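Local structure of CG4930 (Drosophila melanogaster, 3ISM) at residues 222-225 / 226-230; 239-242 / 243-247. The protein inhibits the nuclease EndoG by forming a complex with it. The protein carries 1 engineered substitution. All coordinates share one frame; numbering follows the deposited sequence.

Contact 1 (222-225 / 226-230); sequences YRTL and MKRFV
Tyr222 and Met226 meet one turn apart on helix 220-229, in a Met-aromatic contact. The sulfur SD of Met226 lies 5.2 Å from the centroid of the Tyr222 ring. It sits obliquely, 32° off the ring normal. Both side chains leave the helix on the same side. Met226 CG is anti to the backbone N, and the chain then bends at chi2 (75°), which swings SD toward the hydroxyl end of the tyrosine. The tyrosine ring is buried against Ile248 and Ala252 of helix 238-261 and Leu276 of helix 267-287. Its OH is hydrogen-bonded to Asp283, so the polar tip of this buried ring is satisfied. Tyr222 thus joins helix 220-229 to helices 238-261 and 267-287.

The other pairs are more exposed. Lys227 runs extended beside Arg223, pointing the same way. Lys227 CG passes 3.3 Å from the carbonyl O of Arg223, and its CE comes alongside Arg223 CB. The two charged groups stay apart, with Arg223 NE and Lys227 NZ 5.3 Å from each other. Thr224 turns its methyl to Arg228, with CG2 3.7 Å from NH2. The methyl approaches the guanidinium obliquely. Thr224 OG1 instead is hydrogen-bonded to the carbonyl of Glu220, one turn earlier.

Four i to i+4 backbone hydrogen bonds support these pairs. The shortest is Lys227 N to Arg223 O, at 2.8 Å. The last is Phe229 N to Leu225 O, and it is nearly straight at the hydrogen (171°). Arg228 CB lies over one face of the Phe229 ring, toward its rim. At the ring edge, in plane, Leu225 CD1 touches Phe229 CE2 at 3.7 Å.

Contact 2 (239-242 / 243-247); sequences SVHQ and ASVKK
Gln242 and Lys246 stand side by side, one turn apart, near the start of helix 238-261. The lysine can be followed outward from the backbone. Its CB lies 3.5 Å from the carbonyl O of Gln242. CG comes closer to that same oxygen, at 3.1 Å, because it is anti to the carbonyl carbon and lies beside the backbone N. A bend at chi2 (-57°) then turns the chain, and CD draws off to 4.1 Å from Gln242 O. CE runs beside the glutamine side chain, which points the same way. A second bend at chi4 (70°) sets the tip. There NZ makes a long, weak ion pair with Asp291. The carbonyl of Gln242 accepts the backbone N-H of Lys246 and is also passed by its aliphatic chain.

Val245 uses its CG2 branch. That methyl lies 3.3 Å from the carbonyl O of His241 and approaches the imidazole obliquely, at the limit of contact. The same oxygen accepts the N-H of Val245 at 3.1 Å. Ala243 packs its CB against the carbonyls of Ser239 and Val240.

Four i to i+4 hydrogen bonds span the segments, as in a regular alpha-helix. They differ in approach. Ser244 N meets Val240 O almost head-on, with a C=O...N angle of 162°. Ala243 N instead comes to Ser239 O from above the carbonyl plane.

This first part of helix 238-261 lies at the surface. His241 packs on Val236, in the connection from helix 220-229. The weak ion pair of Lys246 with Asp291 links it to the start of helix 290-305.

Overall arrangement
Contact 1 and contact 2 lie on consecutive helices, 220-229 and 238-261, with their centres about 13 Å apart. They meet through Val230, the last residue of segment 226-230. Val230 CG2 packs 4.0 Å from Ser244 OG, and Val230 CG1 lies equally far from His241 NE2. Further along helix 238-261, Ile248 receives Met226 and Val230, so the helix carrying contact 2 also packs against the side chains of contact 1. Both are surface contacts, about 37 and 38 Å from the centre of the chain and on the same side of it. No other protein chain of the assembly touches the segments of contact 1.

Contact 1 (222-225 / 226-230)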
loop_
_atom_site.group_PDB
_atom_site.type_symbol
_atom_site.label_atom_id
_atom_site.label_comp_id
_atom_site.label_asym_id
_atom_site.label_seq_id
_atom_site.Cartn_x
_atom_site.Cartn_y
_atom_site.Cartn_z
ATOM N N TYR C 222 12.250 -33.088 -22.874
ATOM C CA TYR C 222 12.510 -31.650 -22.826
ATOM C C TYR C 222 11.867 -31.041 -21.585
ATOM O O TYR C 222 12.473 -30.205 -20.911
ATOM C CB TYR C 222 11.972 -30.978 -24.104
ATOM C CG TYR C 222 11.839 -29.462 -24.064
ATOM C CD1 TYR C 222 12.839 -28.639 -24.585
ATOM C CD2 TYR C 222 10.699 -28.853 -23.539
ATOM C CE1 TYR C 222 12.713 -27.248 -24.559
ATOM C CE2 TYR C 222 10.570 -27.468 -23.503
ATOM C CZ TYR C 222 11.575 -26.673 -24.015
ATOM O OH TYR C 222 11.439 -25.304 -23.981
ATOM N N ARG C 223 10.635 -31.467 -21.307
ATOM C CA ARG C 223 9.853 -30.961 -20.181
ATOM C C ARG C 223 10.507 -31.258 -18.840
ATOM O O ARG C 223 10.691 -30.353 -18.026
ATOM C CB ARG C 223 8.440 -31.547 -20.194
ATOM C CG ARG C 223 7.479 -30.871 -21.149
ATOM C CD ARG C 223 6.051 -31.024 -20.655
ATOM N NE ARG C 223 5.083 -30.467 -21.594
ATOM C CZ ARG C 223 4.270 -31.198 -22.350
ATOM N NH1 ARG C 223 4.301 -32.522 -22.278
ATOM N NH2 ARG C 223 3.422 -30.601 -23.176
ATOM N N THR C 224 10.853 -32.526 -18.622
ATOM C CA THR C 224 11.451 -32.969 -17.362
ATOM C C THR C 224 12.783 -32.262 -17.114
ATOM O O THR C 224 13.077 -31.865 -15.985
ATOM C CB THR C 224 11.637 -34.505 -17.324
ATOM O OG1 THR C 224 10.456 -35.141 -17.829
ATOM C CG2 THR C 224 11.890 -34.992 -15.899
ATOM N N LEU C 225 13.565 -32.085 -18.180
ATOM C CA LEU C 225 14.833 -31.359 -18.110
ATOM C C LEU C 225 14.620 -29.887 -17.755
ATOM O O LEU C 225 15.424 -29.289 -17.036
ATOM C CB LEU C 225 15.594 -31.480 -19.434
ATOM C CG LEU C 225 17.081 -31.108 -19.442
ATOM C CD1 LEU C 225 17.905 -32.106 -18.635
ATOM C CD2 LEU C 225 17.602 -31.023 -20.867
ATOM N N MET C 226 13.531 -29.316 -18.265
ATOM C CA MET C 226 13.151 -27.941 -17.956
ATOM C C MET C 226 12.614 -27.843 -16.527
ATOM O O MET C 226 12.767 -26.815 -15.870
ATOM C CB MET C 226 12.097 -27.444 -18.952
ATOM C CG MET C 226 12.003 -25.924 -19.090
ATOM S SD MET C 226 13.367 -25.216 -20.041
ATOM C CE MET C 226 12.829 -23.514 -20.166
ATOM N N LYS C 227 11.989 -28.917 -16.054
ATOM C CA LYS C 227 11.451 -28.967 -14.696
ATOM C C LYS C 227 12.548 -29.157 -13.644
ATOM O O LYS C 227 12.402 -28.715 -12.502
ATOM C CB LYS C 227 10.396 -30.071 -14.572
ATOM C CG LYS C 227 9.067 -29.744 -15.241
ATOM C CD LYS C 227 8.199 -30.986 -15.390
ATOM C CE LYS C 227 7.086 -30.762 -16.402
ATOM N NZ LYS C 227 6.324 -32.012 -16.673
ATOM N N ARG C 228 13.642 -29.809 -14.040
ATOM C CA ARG C 228 14.760 -30.092 -13.138
ATOM C C ARG C 228 15.689 -28.894 -12.939
ATOM O O ARG C 228 15.941 -28.480 -11.805
ATOM C CB ARG C 228 15.581 -31.285 -13.641
ATOM C CG ARG C 228 14.956 -32.648 -13.407
ATOM C CD ARG C 228 15.959 -33.751 -13.702
ATOM N NE ARG C 228 15.312 -34.962 -14.202
ATOM C CZ ARG C 228 14.970 -36.007 -13.453
ATOM N NH1 ARG C 228 15.209 -36.013 -12.145
ATOM N NH2 ARG C 228 14.385 -37.055 -14.019
ATOM N N PHE C 229 16.197 -28.348 -14.043
ATOM C CA PHE C 229 17.249 -27.331 -13.986
ATOM C C PHE C 229 16.750 -25.894 -14.154
ATOM O O PHE C 229 17.438 -24.948 -13.761
ATOM C CB PHE C 229 18.360 -27.647 -14.999
ATOM C CG PHE C 229 19.036 -28.975 -14.763
ATOM C CD1 PHE C 229 19.857 -29.167 -13.655
ATOM C CD2 PHE C 229 18.850 -30.035 -15.645
ATOM C CE1 PHE C 229 20.480 -30.393 -13.427
ATOM C CE2 PHE C 229 19.471 -31.264 -15.426
ATOM C CZ PHE C 229 20.287 -31.442 -14.315
ATOM N N VAL C 230 15.561 -25.738 -14.734
ATOM C CA VAL C 230 14.950 -24.420 -14.925
ATOM C C VAL C 230 13.667 -24.306 -14.104
ATOM O O VAL C 230 13.432 -23.302 -13.430
ATOM C CB VAL C 230 14.638 -24.136 -16.418
ATOM C CG1 VAL C 230 14.147 -22.704 -16.609
ATOM C CG2 VAL C 230 15.861 -24.387 -17.285
#

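Contact 2 (239-242 / 243-247)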
loop_
_atom_site.group_PDB
_atom_site.type_symbol
_atom_site.label_atom_id
_atom_site.label_comp_id
_atom_site.label_asym_id
_atom_site.label_seq_id
_atom_site.Cartn_x
_atom_site.Cartn_y
_atom_site.Cartn_z
ATOM N N SER C 239 22.806 -13.852 -16.901
ATOM C CA SER C 239 23.617 -14.525 -17.921
ATOM C C SER C 239 23.727 -16.034 -17.697
ATOM O O SER C 239 23.808 -16.804 -18.656
ATOM C CB SER C 239 25.012 -13.897 -18.002
ATOM O OG SER C 239 25.612 -13.789 -16.719
ATOM N N VAL C 240 23.729 -16.444 -16.430
ATOM C CA VAL C 240 23.740 -17.858 -16.061
ATOM C C VAL C 240 22.405 -18.502 -16.424
ATOM O O VAL C 240 22.364 -19.501 -17.146
ATOM C CB VAL C 240 24.002 -18.057 -14.550
ATOM C CG1 VAL C 240 23.933 -19.542 -14.181
ATOM C CG2 VAL C 240 25.347 -17.453 -14.148
ATOM N N HIS C 241 21.320 -17.913 -15.929
ATOM C CA HIS C 241 19.974 -18.411 -16.209
ATOM C C HIS C 241 19.660 -18.324 -17.704
ATOM O O HIS C 241 18.937 -19.167 -18.236
ATOM C CB HIS C 241 18.929 -17.656 -15.378
ATOM C CG HIS C 241 17.667 -18.432 -15.146
ATOM N ND1 HIS C 241 16.447 -18.040 -15.654
ATOM C CD2 HIS C 241 17.440 -19.582 -14.467
ATOM C CE1 HIS C 241 15.521 -18.913 -15.294
ATOM N NE2 HIS C 241 16.099 -19.859 -14.575
ATOM N N GLN C 242 20.222 -17.314 -18.370
ATOM C CA GLN C 242 20.168 -17.198 -19.827
ATOM C C GLN C 242 20.764 -18.436 -20.494
ATOM O O GLN C 242 20.164 -18.994 -21.409
ATOM C CB GLN C 242 20.928 -15.951 -20.297
ATOM C CG GLN C 242 20.650 -15.539 -21.736
ATOM C CD GLN C 242 19.432 -14.645 -21.862
ATOM O OE1 GLN C 242 19.460 -13.481 -21.459
ATOM N NE2 GLN C 242 18.356 -15.183 -22.430
ATOM N N ALA C 243 21.938 -18.854 -20.014
ATOM C CA ALA C 243 22.676 -19.997 -20.563
ATOM C C ALA C 243 21.985 -21.343 -20.325
ATOM O O ALA C 243 21.943 -22.189 -21.220
ATOM C CB ALA C 243 24.102 -20.021 -20.014
ATOM N N SER C 244 21.441 -21.530 -19.123
ATOM C CA SER C 244 20.688 -22.743 -18.779
ATOM C C SER C 244 19.405 -22.874 -19.610
ATOM O O SER C 244 18.950 -23.982 -19.902
ATOM C CB SER C 244 20.363 -22.761 -17.280
ATOM O OG SER C 244 19.786 -23.996 -16.879
ATOM N N VAL C 245 18.831 -21.731 -19.978
ATOM C CA VAL C 245 17.692 -21.675 -20.892
ATOM C C VAL C 245 18.143 -21.981 -22.328
ATOM O O VAL C 245 17.473 -22.732 -23.043
ATOM C CB VAL C 245 16.966 -20.300 -20.806
ATOM C CG1 VAL C 245 16.135 -20.022 -22.060
ATOM C CG2 VAL C 245 16.097 -20.227 -19.546
ATOM N N LYS C 246 19.282 -21.413 -22.731
ATOM C CA LYS C 246 19.854 -21.648 -24.061
ATOM C C LYS C 246 20.207 -23.116 -24.287
ATOM O O LYS C 246 19.997 -23.648 -25.377
ATOM C CB LYS C 246 21.107 -20.795 -24.288
ATOM C CG LYS C 246 20.871 -19.295 -24.375
ATOM C CD LYS C 246 19.882 -18.917 -25.461
ATOM C CE LYS C 246 19.659 -17.419 -25.484
ATOM N NZ LYS C 246 20.861 -16.695 -25.991
ATOM N N LYS C 247 20.740 -23.761 -23.250
ATOM C CA LYS C 247 21.179 -25.153 -23.329
ATOM C C LYS C 247 20.029 -26.106 -23.645
ATOM O O LYS C 247 20.209 -27.081 -24.374
ATOM C CB LYS C 247 21.897 -25.581 -22.040
ATOM C CG LYS C 247 23.375 -25.195 -21.983
ATOM C CD LYS C 247 24.094 -25.910 -20.835
ATOM C CE LYS C 247 25.612 -25.703 -20.870
ATOM N NZ LYS C 247 26.028 -24.329 -20.456
#